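Local coordinates for Nsp15 (Middle East respiratory syndrome-related coronavirus, PDB 5YVD), which cleaves RNA as a viral endoribonuclease, probably with a preference for uridylates as in other members of the EndoU family, at residues P67-L71 with Y191-R195; T187-T192 with P318-T322; D205-D209 with F218-Y222; G223-F229 with F299-K304; I324-L328 with T337-R341. One frame throughout, in Å; residues are numbered along the deposited sequence.

Overall arrangement
Following the chain from its N terminus, interaction 1 comes first: the start of helix 69-74, in the middle domain, meets residues 191-195, and a loop of 119 residues closes between them. Interaction 2 opens where interaction 1 ends, sharing Y191 and T192, and closes a second long loop on the turn after strand 312-319. Nested inside that loop lie interactions 3 and 4 in series, about 11 Å apart between centres: a local pair of helices, then the loop that follows them against helix 296-304. Interaction 5 comes last, a hairpin of the C-terminal sheet. Its F338 touches the helix of interaction 4, and its I324 and F326 touch I319 of interaction 2.

Interaction 1: residues P67-L71 with Y191-R195; sequences PDFKL and YTQSR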
# COMPACT_ATOMS: atom_id res chain seq x y z
N PRO A 67 34.15 -3.11 11.47
CA PRO A 67 34.08 -4.57 11.61
C PRO A 67 32.81 -5.11 11.01
O PRO A 67 31.79 -4.43 11.03
CB PRO A 67 34.08 -4.79 13.12
CG PRO A 67 34.78 -3.60 13.68
CD PRO A 67 34.52 -2.45 12.73
N ASP A 68 32.86 -6.31 10.46
CA ASP A 68 31.70 -6.84 9.74
C ASP A 68 30.57 -7.12 10.74
O ASP A 68 30.81 -7.45 11.90
CB ASP A 68 32.07 -8.09 8.92
CG ASP A 68 30.95 -8.52 7.97
OD1 ASP A 68 29.99 -7.73 7.76
OD2 ASP A 68 31.03 -9.66 7.43
N PHE A 69 29.34 -6.98 10.28
CA PHE A 69 28.18 -7.01 11.17
C PHE A 69 28.13 -8.20 12.11
O PHE A 69 27.77 -8.04 13.28
CB PHE A 69 26.88 -6.94 10.37
CG PHE A 69 26.79 -5.72 9.51
CD1 PHE A 69 26.52 -4.49 10.07
CD2 PHE A 69 27.01 -5.79 8.15
CE1 PHE A 69 26.46 -3.37 9.30
CE2 PHE A 69 26.95 -4.66 7.37
CZ PHE A 69 26.67 -3.45 7.94
N LYS A 70 28.48 -9.38 11.60
CA LYS A 70 28.40 -10.60 12.41
C LYS A 70 29.27 -10.50 13.67
O LYS A 70 28.98 -11.16 14.67
CB LYS A 70 28.81 -11.83 11.59
CG LYS A 70 30.31 -11.94 11.38
CD LYS A 70 30.73 -12.74 10.16
CE LYS A 70 32.20 -12.46 9.85
NZ LYS A 70 32.72 -13.29 8.73
N LEU A 71 30.34 -9.71 13.63
CA LEU A 71 31.12 -9.50 14.84
C LEU A 71 30.32 -8.63 15.83
O LEU A 71 30.28 -8.90 17.04
CB LEU A 71 32.46 -8.87 14.52
CG LEU A 71 33.42 -9.68 13.61
CD1 LEU A 71 34.80 -9.05 13.64
CD2 LEU A 71 33.52 -11.15 13.97
N TYR A 191 38.79 -16.66 12.79
CA TYR A 191 37.77 -15.83 12.11
C TYR A 191 37.26 -16.40 10.79
O TYR A 191 38.05 -16.77 9.93
CB TYR A 191 38.30 -14.44 11.85
CG TYR A 191 38.37 -13.57 13.06
CD1 TYR A 191 37.20 -13.02 13.60
CD2 TYR A 191 39.58 -13.28 13.67
CE1 TYR A 191 37.25 -12.19 14.72
CE2 TYR A 191 39.65 -12.47 14.78
CZ TYR A 191 38.48 -11.92 15.31
OH TYR A 191 38.56 -11.10 16.43
N THR A 192 35.94 -16.42 10.62
CA THR A 192 35.34 -16.66 9.30
C THR A 192 35.76 -15.52 8.42
O THR A 192 36.22 -14.51 8.92
CB THR A 192 33.80 -16.72 9.37
OG1 THR A 192 33.30 -15.55 10.03
CG2 THR A 192 33.35 -17.96 10.13
N GLN A 193 35.61 -15.64 7.11
CA GLN A 193 36.29 -14.69 6.20
C GLN A 193 35.38 -13.85 5.33
O GLN A 193 35.87 -13.11 4.49
CB GLN A 193 37.27 -15.44 5.29
CG GLN A 193 38.38 -16.12 6.04
CD GLN A 193 39.39 -15.14 6.56
OE1 GLN A 193 39.73 -14.17 5.90
NE2 GLN A 193 39.87 -15.39 7.76
N SER A 194 34.07 -13.99 5.50
CA SER A 194 33.11 -13.11 4.85
C SER A 194 33.19 -13.12 3.30
O SER A 194 32.94 -12.11 2.67
CB SER A 194 33.31 -11.66 5.37
OG SER A 194 33.18 -11.58 6.79
N ARG A 195 33.54 -14.25 2.70
CA ARG A 195 33.56 -14.35 1.24
C ARG A 195 32.22 -14.87 0.76
O ARG A 195 31.36 -15.27 1.57
CB ARG A 195 34.68 -15.28 0.77
CG ARG A 195 36.05 -14.75 1.10
CD ARG A 195 37.14 -15.76 0.80
NE ARG A 195 37.13 -16.85 1.78
CZ ARG A 195 38.12 -17.72 1.96
NH1 ARG A 195 39.23 -17.62 1.24
NH2 ARG A 195 37.99 -18.69 2.87
O HOH W 1 31.50 -15.33 6.68
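This is a polar contact between the middle domain and the endoribonuclease domain, with one apolar touch, joining the first turn of helix 69-74 to the irregular segment 191-195. Its hub is the ammonium group of K70. The side chain leaves the helix with chi1 in p and runs extended beyond it, and K70 NZ donates hydrogen bonds to S194 OG (2.6 Å) and T192 OG1 (2.7 Å, this oxygen being less surely placed). S194 OG donates to D68 OD2 at 3.0 Å, and a water 3.1 Å from K70 NZ makes a weak link to S194 N. D68 OD1, just before the helix, accepts from F69 N at 2.7 Å. Beside this network, L71 CD2 meets the edge of the Y191 ring, 3.9 Å from CE1. The Y153 hydroxyl is hydrogen-bonded to both K70 NZ and T192 O. A single serine hydroxyl, accepting from K70 and donating to D68, thus links two opposite charges and makes the domain contact specific and polar.

Interaction 2: residues T187-T192 with P318-T322; sequences TECIYT and PIDLT
A single beta bridge between a loop and the end of a strand defines this contact. Residues 187-192 run extended beside 318-320 in the same sense, with C189 facing P318, I190 facing I319 (CA to CA 4.5 Å) and Y191 facing D320. E188 O lies 3.5 Å from P318 CB. C189 SG accepts a hydrogen bond from L321 N at 3.3 Å. I190 N donates to P318 O (3.1 Å) and I190 O accepts from D320 N (2.8 Å), the pattern of a parallel bridge, while I190 CG2 meets I319 CG1 at 3.9 Å. Y191, with chi1 m, places CZ 4.0 Å from L321 CD2. T192 N donates to D320 OD1 at 2.7 Å, the D320 chi1 being m; K70 NZ donates to T192 OG1, whose position is less certain, and D320 OD2 is bonded to T271. In the second segment, I319-T322 form a type I' turn, D320 at phi/psi 50/39° and L321 at 69/4°, closed by I319 N to T322 O and T322 N to I319 O (both 3.0 Å), characteristic of a two-residue beta hairpin. This turn joins strands 312-319 and 322-331, and L71 of helix 69-74 covers Y191 and D320.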
# COMPACT_ATOMS: atom_id res chain seq x y z
N THR A 187 38.94 -14.29 24.42
CA THR A 187 39.37 -15.65 24.16
C THR A 187 40.01 -15.64 22.77
O THR A 187 39.36 -15.23 21.81
CB THR A 187 38.17 -16.61 24.15
OG1 THR A 187 37.26 -16.25 25.20
CG2 THR A 187 38.64 -18.05 24.31
N GLU A 188 41.26 -16.07 22.66
CA GLU A 188 41.88 -16.26 21.33
C GLU A 188 40.88 -17.03 20.46
O GLU A 188 40.10 -17.87 20.94
CB GLU A 188 43.22 -17.01 21.42
CG GLU A 188 44.40 -16.14 21.88
CD GLU A 188 45.36 -16.85 22.85
OE1 GLU A 188 44.93 -17.70 23.67
OE2 GLU A 188 46.57 -16.52 22.82
N CYS A 189 40.92 -16.76 19.17
CA CYS A 189 39.77 -16.97 18.32
C CYS A 189 40.14 -17.03 16.83
O CYS A 189 41.07 -16.38 16.34
CB CYS A 189 38.79 -15.85 18.68
SG CYS A 189 37.73 -15.12 17.46
N ILE A 190 39.42 -17.88 16.12
CA ILE A 190 39.58 -18.06 14.68
C ILE A 190 38.57 -17.09 14.04
O ILE A 190 37.60 -16.69 14.71
CB ILE A 190 39.38 -19.59 14.35
CG1 ILE A 190 40.74 -20.28 14.26
CG2 ILE A 190 38.59 -19.87 13.07
CD1 ILE A 190 41.67 -19.72 13.21
N TYR A 191 38.79 -16.66 12.79
CA TYR A 191 37.77 -15.83 12.11
C TYR A 191 37.26 -16.40 10.79
O TYR A 191 38.05 -16.77 9.93
CB TYR A 191 38.30 -14.44 11.85
CG TYR A 191 38.37 -13.57 13.06
CD1 TYR A 191 37.20 -13.02 13.60
CD2 TYR A 191 39.58 -13.28 13.67
CE1 TYR A 191 37.25 -12.19 14.72
CE2 TYR A 191 39.65 -12.47 14.78
CZ TYR A 191 38.48 -11.92 15.31
OH TYR A 191 38.56 -11.10 16.43
N THR A 192 35.94 -16.42 10.62
CA THR A 192 35.34 -16.66 9.30
C THR A 192 35.76 -15.52 8.42
O THR A 192 36.22 -14.51 8.92
CB THR A 192 33.80 -16.72 9.37
OG1 THR A 192 33.30 -15.55 10.03
CG2 THR A 192 33.35 -17.96 10.13
N PRO A 318 36.22 -21.68 19.45
CA PRO A 318 36.14 -20.23 19.50
C PRO A 318 36.38 -19.63 18.11
O PRO A 318 37.45 -19.80 17.54
CB PRO A 318 37.26 -19.85 20.48
CG PRO A 318 38.27 -20.92 20.33
CD PRO A 318 37.51 -22.17 19.99
N ILE A 319 35.35 -18.96 17.59
CA ILE A 319 35.34 -18.37 16.26
C ILE A 319 34.52 -17.09 16.26
O ILE A 319 33.47 -17.02 16.89
CB ILE A 319 34.62 -19.30 15.25
CG1 ILE A 319 35.34 -20.64 15.15
CG2 ILE A 319 34.56 -18.64 13.88
CD1 ILE A 319 34.57 -21.68 14.36
N ASP A 320 34.97 -16.08 15.52
CA ASP A 320 34.16 -14.88 15.35
C ASP A 320 33.67 -14.33 16.71
O ASP A 320 32.52 -13.87 16.85
CB ASP A 320 32.97 -15.15 14.39
CG ASP A 320 33.38 -15.24 12.90
OD1 ASP A 320 34.57 -15.11 12.58
OD2 ASP A 320 32.51 -15.44 12.04
N LEU A 321 34.54 -14.41 17.71
CA LEU A 321 34.30 -13.84 19.03
C LEU A 321 33.21 -14.53 19.89
O LEU A 321 32.94 -14.06 20.98
CB LEU A 321 34.07 -12.33 18.93
CG LEU A 321 35.14 -11.55 18.14
CD1 LEU A 321 34.77 -10.08 17.95
CD2 LEU A 321 36.52 -11.63 18.78
N THR A 322 32.63 -15.64 19.40
CA THR A 322 31.70 -16.51 20.17
C THR A 322 32.26 -17.93 20.25
O THR A 322 33.37 -18.20 19.78
CB THR A 322 30.33 -16.67 19.47
OG1 THR A 322 30.21 -15.72 18.41
CG2 THR A 322 29.16 -16.53 20.46

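Interaction 3: residues D205-D209 with F218-Y222; sequences DMEKD and FIKKY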
# COMPACT_ATOMS: atom_id res chain seq x y z
N ASP A 205 48.14 -21.29 0.25
CA ASP A 205 48.52 -22.25 -0.77
C ASP A 205 47.58 -23.45 -0.82
O ASP A 205 47.21 -23.94 -1.89
CB ASP A 205 49.94 -22.73 -0.52
CG ASP A 205 50.96 -21.79 -1.09
OD1 ASP A 205 50.66 -21.10 -2.08
OD2 ASP A 205 52.08 -21.76 -0.52
N MET A 206 47.19 -23.92 0.35
CA MET A 206 46.21 -24.99 0.44
C MET A 206 44.91 -24.58 -0.26
O MET A 206 44.37 -25.34 -1.07
CB MET A 206 45.96 -25.36 1.90
CG MET A 206 45.31 -26.71 2.07
SD MET A 206 44.58 -26.88 3.71
CE MET A 206 46.01 -27.46 4.63
N GLU A 207 44.40 -23.37 -0.00
CA GLU A 207 43.16 -22.94 -0.65
C GLU A 207 43.29 -22.94 -2.18
O GLU A 207 42.37 -23.35 -2.88
CB GLU A 207 42.67 -21.58 -0.11
CG GLU A 207 42.27 -21.66 1.37
CD GLU A 207 41.16 -20.69 1.80
OE1 GLU A 207 41.19 -19.48 1.43
OE2 GLU A 207 40.25 -21.15 2.55
N LYS A 208 44.45 -22.52 -2.69
CA LYS A 208 44.67 -22.48 -4.15
C LYS A 208 44.66 -23.86 -4.77
O LYS A 208 44.04 -24.08 -5.83
CB LYS A 208 45.99 -21.79 -4.49
CG LYS A 208 46.02 -20.29 -4.20
CD LYS A 208 47.36 -19.69 -4.63
CE LYS A 208 47.73 -18.45 -3.82
NZ LYS A 208 47.49 -17.24 -4.64
N ASP A 209 45.37 -24.78 -4.13
CA ASP A 209 45.43 -26.13 -4.64
C ASP A 209 44.00 -26.68 -4.63
O ASP A 209 43.55 -27.31 -5.59
CB ASP A 209 46.37 -27.00 -3.79
CG ASP A 209 47.86 -26.69 -4.02
OD1 ASP A 209 48.22 -25.93 -4.96
OD2 ASP A 209 48.68 -27.24 -3.26
N PHE A 218 44.64 -33.96 -3.99
CA PHE A 218 44.68 -33.00 -2.91
C PHE A 218 44.61 -33.73 -1.56
O PHE A 218 45.44 -33.49 -0.66
CB PHE A 218 43.52 -31.99 -3.08
CG PHE A 218 43.46 -30.93 -2.00
CD1 PHE A 218 44.05 -29.69 -2.19
CD2 PHE A 218 42.79 -31.17 -0.82
CE1 PHE A 218 44.01 -28.72 -1.22
CE2 PHE A 218 42.73 -30.22 0.17
CZ PHE A 218 43.35 -28.98 -0.02
N ILE A 219 43.62 -34.62 -1.42
CA ILE A 219 43.48 -35.42 -0.22
C ILE A 219 44.83 -36.02 0.17
O ILE A 219 45.24 -35.96 1.34
CB ILE A 219 42.39 -36.52 -0.37
CG1 ILE A 219 40.99 -35.88 -0.33
CG2 ILE A 219 42.47 -37.54 0.76
CD1 ILE A 219 39.86 -36.83 -0.64
N LYS A 220 45.52 -36.58 -0.82
CA LYS A 220 46.80 -37.25 -0.58
C LYS A 220 47.96 -36.29 -0.35
O LYS A 220 48.83 -36.56 0.47
CB LYS A 220 47.11 -38.23 -1.71
CG LYS A 220 46.15 -39.41 -1.74
CD LYS A 220 46.24 -40.19 -3.05
CE LYS A 220 45.32 -41.40 -3.02
NZ LYS A 220 45.32 -42.18 -4.30
N LYS A 221 47.99 -35.16 -1.06
CA LYS A 221 49.00 -34.15 -0.79
C LYS A 221 49.03 -33.64 0.65
O LYS A 221 50.11 -33.34 1.19
CB LYS A 221 48.81 -32.96 -1.71
CG LYS A 221 49.68 -31.76 -1.36
CD LYS A 221 49.94 -30.90 -2.57
CE LYS A 221 50.67 -29.62 -2.16
NZ LYS A 221 51.00 -28.77 -3.34
N TYR A 222 47.85 -33.51 1.27
CA TYR A 222 47.74 -32.89 2.60
C TYR A 222 47.41 -33.91 3.70
O TYR A 222 47.16 -33.52 4.85
CB TYR A 222 46.72 -31.73 2.57
CG TYR A 222 47.21 -30.54 1.77
CD1 TYR A 222 46.73 -30.29 0.48
CD2 TYR A 222 48.18 -29.67 2.28
CE1 TYR A 222 47.20 -29.22 -0.26
CE2 TYR A 222 48.65 -28.60 1.54
CZ TYR A 222 48.16 -28.38 0.27
OH TYR A 222 48.63 -27.33 -0.49
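F218 begins the approach of the second helix to the first. With chi1 in t its ring reaches across to 205-209, where F218 CE1 lies 3.4 Å from M206 O, F218 CZ 3.7 Å from M206 CG and F218 CD1 3.9 Å from D209 CB; F210 adds an edge-to-face partner. One turn on, K221 extends its whole side chain, every chi in t, to place NZ 2.8 Å from D209 OD2 in a hydrogen-bonded salt bridge. Helices 205-212 and 215-221 are consecutive, joined by a two-residue link, and their contact lies at the surface of the endoribonuclease domain. Y222, first to leave helical geometry, points its CA-to-CB bond toward the first helix. M206 CG sits over one face of the Y222 ring, 3.8 Å from its centroid, a CH-pi contact, and M206 SD lies 4.8 Å from that centroid as a Met-aromatic contact. At the ring's edge, Y222 OH donates to D209 OD2 at 2.8 Å, sharing this acceptor with K221 NZ.

Interaction 4: residues G223-F229 with F299-K304; sequences GLENYAF and FVMILK
Loop-on-helix packing is the theme: loop 223-228 and F229, the first residue of helix 229-234, lie against one face of helix 296-304. L224-Y227 form a type I turn (Y227 N to L224 O, 3.0 Å), after G223 at phi 69°, and A228, at positive phi, is the N-cap. The register sets L224 opposite V300 (CA to CA 8.5 Å) and Y227 opposite L303 (7.3 Å). F299, V300 and L303 form the helix's apolar face, flanked by the aliphatic part of K304. The F229 ring, chi1 between wells at -106°, enters the hollow among these three: F229 CZ lies 3.7 Å from V300 CG2, and F229 CE2 4.0 Å from L303 CD1 and 4.2 Å from F299 CE2. Beside it L224, chi1 m, lays CD2 3.9 Å from V300 CG1 and 4.2 Å from K304 CE. Y227 (chi1 m), the most covered residue, lies against L303 and K304, its CD1 3.9 Å from L303 CB. K304 NZ bonds Y222 O, and K304 CG lies 3.8 Å from Y227 OH.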
# COMPACT_ATOMS: atom_id res chain seq x y z
N GLY A 223 47.44 -35.20 3.36
CA GLY A 223 47.24 -36.27 4.34
C GLY A 223 45.82 -36.36 4.90
O GLY A 223 45.63 -36.72 6.06
N LEU A 224 44.82 -36.10 4.06
CA LEU A 224 43.44 -36.06 4.56
C LEU A 224 42.65 -37.37 4.39
O LEU A 224 41.45 -37.40 4.56
CB LEU A 224 42.67 -34.89 3.94
CG LEU A 224 43.27 -33.51 4.25
CD1 LEU A 224 42.63 -32.48 3.33
CD2 LEU A 224 43.10 -33.11 5.71
N GLU A 225 43.34 -38.45 4.09
CA GLU A 225 42.69 -39.75 3.92
C GLU A 225 41.68 -40.14 5.01
O GLU A 225 40.70 -40.77 4.72
CB GLU A 225 43.77 -40.83 3.77
CG GLU A 225 44.53 -40.77 2.44
CD GLU A 225 45.81 -39.94 2.48
OE1 GLU A 225 45.94 -39.04 3.33
OE2 GLU A 225 46.70 -40.17 1.63
N ASN A 226 41.91 -39.76 6.27
CA ASN A 226 41.00 -40.15 7.37
C ASN A 226 39.95 -39.10 7.77
O ASN A 226 39.35 -39.19 8.85
CB ASN A 226 41.83 -40.52 8.61
CG ASN A 226 42.61 -41.82 8.45
OD1 ASN A 226 42.48 -42.56 7.47
ND2 ASN A 226 43.42 -42.11 9.46
N TYR A 227 39.71 -38.12 6.90
CA TYR A 227 38.93 -36.94 7.26
C TYR A 227 37.71 -36.66 6.37
O TYR A 227 37.12 -35.56 6.42
CB TYR A 227 39.88 -35.73 7.31
CG TYR A 227 40.94 -35.91 8.36
CD1 TYR A 227 40.67 -35.67 9.69
CD2 TYR A 227 42.21 -36.39 8.03
CE1 TYR A 227 41.63 -35.87 10.67
CE2 TYR A 227 43.19 -36.59 9.00
CZ TYR A 227 42.89 -36.32 10.32
OH TYR A 227 43.85 -36.50 11.28
N ALA A 228 37.33 -37.64 5.58
CA ALA A 228 36.11 -37.57 4.78
C ALA A 228 35.93 -36.32 3.94
O ALA A 228 34.81 -35.88 3.72
CB ALA A 228 34.91 -37.73 5.70
N PHE A 229 37.02 -35.74 3.44
CA PHE A 229 36.91 -34.49 2.67
C PHE A 229 35.94 -34.60 1.51
O PHE A 229 35.29 -33.63 1.13
CB PHE A 229 38.29 -34.02 2.18
CG PHE A 229 38.81 -32.85 2.93
CD1 PHE A 229 39.24 -31.71 2.28
CD2 PHE A 229 38.80 -32.87 4.33
CE1 PHE A 229 39.68 -30.61 3.00
CE2 PHE A 229 39.23 -31.76 5.05
CZ PHE A 229 39.67 -30.63 4.39
N PHE A 299 40.28 -24.90 9.06
CA PHE A 299 39.35 -26.02 9.12
C PHE A 299 40.09 -27.34 9.22
O PHE A 299 39.68 -28.24 9.94
CB PHE A 299 38.48 -26.01 7.88
CG PHE A 299 37.42 -27.08 7.87
CD1 PHE A 299 36.23 -26.90 8.53
CD2 PHE A 299 37.60 -28.24 7.13
CE1 PHE A 299 35.24 -27.85 8.49
CE2 PHE A 299 36.62 -29.21 7.08
CZ PHE A 299 35.43 -29.01 7.76
N VAL A 300 41.19 -27.46 8.49
CA VAL A 300 42.00 -28.67 8.54
C VAL A 300 42.65 -28.83 9.94
O VAL A 300 42.66 -29.91 10.53
CB VAL A 300 43.06 -28.68 7.43
CG1 VAL A 300 44.04 -29.82 7.63
CG2 VAL A 300 42.40 -28.79 6.07
N MET A 301 43.16 -27.74 10.47
CA MET A 301 43.78 -27.77 11.78
C MET A 301 42.81 -28.33 12.82
O MET A 301 43.18 -29.19 13.61
CB MET A 301 44.22 -26.35 12.13
CG MET A 301 45.17 -26.19 13.28
SD MET A 301 45.86 -24.52 13.18
CE MET A 301 44.48 -23.48 13.69
N ILE A 302 41.57 -27.88 12.78
CA ILE A 302 40.58 -28.30 13.76
C ILE A 302 40.33 -29.80 13.71
O ILE A 302 40.23 -30.46 14.74
CB ILE A 302 39.25 -27.58 13.51
CG1 ILE A 302 39.37 -26.14 13.96
CG2 ILE A 302 38.08 -28.29 14.22
CD1 ILE A 302 38.22 -25.28 13.51
N LEU A 303 40.18 -30.32 12.50
CA LEU A 303 39.93 -31.74 12.34
C LEU A 303 41.06 -32.61 12.84
O LEU A 303 40.82 -33.67 13.41
CB LEU A 303 39.71 -32.05 10.87
CG LEU A 303 38.38 -31.61 10.32
CD1 LEU A 303 38.32 -32.10 8.89
CD2 LEU A 303 37.22 -32.14 11.15
N LYS A 304 42.29 -32.17 12.60
CA LYS A 304 43.46 -32.93 12.97
C LYS A 304 43.73 -32.83 14.46
O LYS A 304 44.62 -33.49 14.96
CB LYS A 304 44.67 -32.45 12.17
CG LYS A 304 44.61 -32.87 10.71
CD LYS A 304 45.94 -32.62 10.01
CE LYS A 304 46.02 -33.33 8.66
NZ LYS A 304 47.21 -32.86 7.89
O HOH W 2 42.70 -36.24 14.53

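Interaction 5: residues I324-L328 with T337-R341; sequences IEFML and TFYPR
The middle strand 322-331 and the outer strand 334-340 of a three-stranded antiparallel sheet, completed by 312-319, form this hairpin; the axes of the short strand segments approach to 4.5 Å, with 157° between directions. M327 and Y339 form the hydrogen-bonded pair, M327 N donating to Y339 O (2.8 Å) and Y339 N to M327 O (3.1 Å). L328-F338 and F326-P340 are non-hydrogen-bonded pairs, so P340 sits where no N-H is called for across to 324-328; R341 N to E325 O (3.1 Å) adds the next bond. Side chains divide by face. L328 (t, p) and F338 (chi1 t) share one, with L328 CD1 3.5 Å from F338 CD2. F326 (chi1 m) brings its ring nearly parallel to that of F338, planes at 9° and centroids 4.7 Å apart, but slid so that they barely overlap; F326 CE2 lies 4.0 Å from P340 CG. On the opposite face, M327, with all three chi angles in m, sets CB over the Y339 ring (chi1 p), 3.9 Å from its centroid, a CH-pi contact. M327 SD lies over a face of the R341 guanidinium, whose NH1 stays 4.0 Å from E325 OE1, too far for a salt bridge, while E325 OE2 is paired with K316. F299 and L303 of helix 296-304 pack on F338. The chemistry separates: one face is aromatic and aliphatic, the other mixes thioether, phenol and charge.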
# COMPACT_ATOMS: atom_id res chain seq x y z
N ILE A 324 31.53 -21.62 18.77
CA ILE A 324 30.77 -22.33 17.71
C ILE A 324 30.88 -23.85 17.84
O ILE A 324 31.98 -24.40 17.99
CB ILE A 324 31.22 -21.94 16.28
CG1 ILE A 324 31.10 -20.42 16.08
CG2 ILE A 324 30.40 -22.68 15.22
CD1 ILE A 324 29.68 -19.89 16.01
N GLU A 325 29.74 -24.53 17.74
CA GLU A 325 29.66 -25.95 17.98
C GLU A 325 29.45 -26.70 16.69
O GLU A 325 28.70 -26.26 15.82
CB GLU A 325 28.51 -26.26 18.92
CG GLU A 325 28.71 -25.66 20.30
CD GLU A 325 27.66 -26.10 21.29
OE1 GLU A 325 26.71 -26.83 20.91
OE2 GLU A 325 27.81 -25.70 22.47
N PHE A 326 30.11 -27.84 16.60
CA PHE A 326 29.95 -28.74 15.48
C PHE A 326 29.66 -30.09 16.04
O PHE A 326 30.11 -30.42 17.14
CB PHE A 326 31.25 -28.89 14.72
CG PHE A 326 31.79 -27.61 14.17
CD1 PHE A 326 32.40 -26.68 15.00
CD2 PHE A 326 31.74 -27.36 12.80
CE1 PHE A 326 32.92 -25.51 14.47
CE2 PHE A 326 32.25 -26.19 12.27
CZ PHE A 326 32.84 -25.26 13.10
N MET A 327 28.95 -30.91 15.26
CA MET A 327 28.93 -32.33 15.52
C MET A 327 30.07 -32.98 14.73
O MET A 327 30.36 -32.55 13.61
CB MET A 327 27.59 -32.91 15.13
CG MET A 327 26.44 -32.41 16.00
SD MET A 327 26.66 -32.82 17.73
CE MET A 327 26.82 -34.60 17.67
N LEU A 328 30.72 -33.97 15.35
CA LEU A 328 31.69 -34.82 14.67
C LEU A 328 31.33 -36.28 14.88
O LEU A 328 31.40 -36.79 16.00
CB LEU A 328 33.11 -34.58 15.18
CG LEU A 328 34.20 -35.47 14.53
CD1 LEU A 328 34.30 -35.27 13.01
CD2 LEU A 328 35.58 -35.29 15.17
N THR A 337 31.19 -37.74 9.14
CA THR A 337 30.78 -36.38 8.83
C THR A 337 31.15 -35.37 9.95
O THR A 337 31.46 -35.77 11.07
CB THR A 337 29.26 -36.29 8.50
OG1 THR A 337 28.92 -34.94 8.10
CG2 THR A 337 28.42 -36.69 9.68
N PHE A 338 31.12 -34.08 9.60
CA PHE A 338 31.43 -32.97 10.50
C PHE A 338 30.72 -31.71 10.01
O PHE A 338 30.92 -31.27 8.88
CB PHE A 338 32.92 -32.71 10.48
CG PHE A 338 33.37 -31.62 11.40
CD1 PHE A 338 33.70 -30.38 10.92
CD2 PHE A 338 33.53 -31.86 12.74
CE1 PHE A 338 34.15 -29.38 11.76
CE2 PHE A 338 33.98 -30.87 13.60
CZ PHE A 338 34.29 -29.63 13.10
N TYR A 339 29.86 -31.15 10.87
CA TYR A 339 29.03 -30.01 10.48
C TYR A 339 28.73 -29.14 11.67
O TYR A 339 28.76 -29.62 12.80
CB TYR A 339 27.70 -30.50 9.87
CG TYR A 339 26.86 -31.36 10.77
CD1 TYR A 339 25.74 -30.85 11.41
CD2 TYR A 339 27.19 -32.69 11.00
CE1 TYR A 339 24.97 -31.63 12.25
CE2 TYR A 339 26.43 -33.48 11.83
CZ TYR A 339 25.32 -32.95 12.45
OH TYR A 339 24.55 -33.75 13.28
N PRO A 340 28.41 -27.86 11.42
CA PRO A 340 27.96 -26.95 12.48
C PRO A 340 26.55 -27.29 12.95
O PRO A 340 25.84 -28.02 12.29
CB PRO A 340 27.95 -25.58 11.79
CG PRO A 340 28.70 -25.76 10.51
CD PRO A 340 28.44 -27.17 10.12
N ARG A 341 26.15 -26.76 14.10
CA ARG A 341 24.77 -26.87 14.55
C ARG A 341 24.24 -25.50 14.86
O ARG A 341 23.04 -25.34 14.97
CB ARG A 341 24.66 -27.78 15.76
CG ARG A 341 25.97 -28.04 16.49
CD ARG A 341 25.75 -28.75 17.82
NE ARG A 341 24.69 -29.75 17.74
CZ ARG A 341 24.14 -30.37 18.79
NH1 ARG A 341 24.56 -30.12 20.04
NH2 ARG A 341 23.17 -31.26 18.58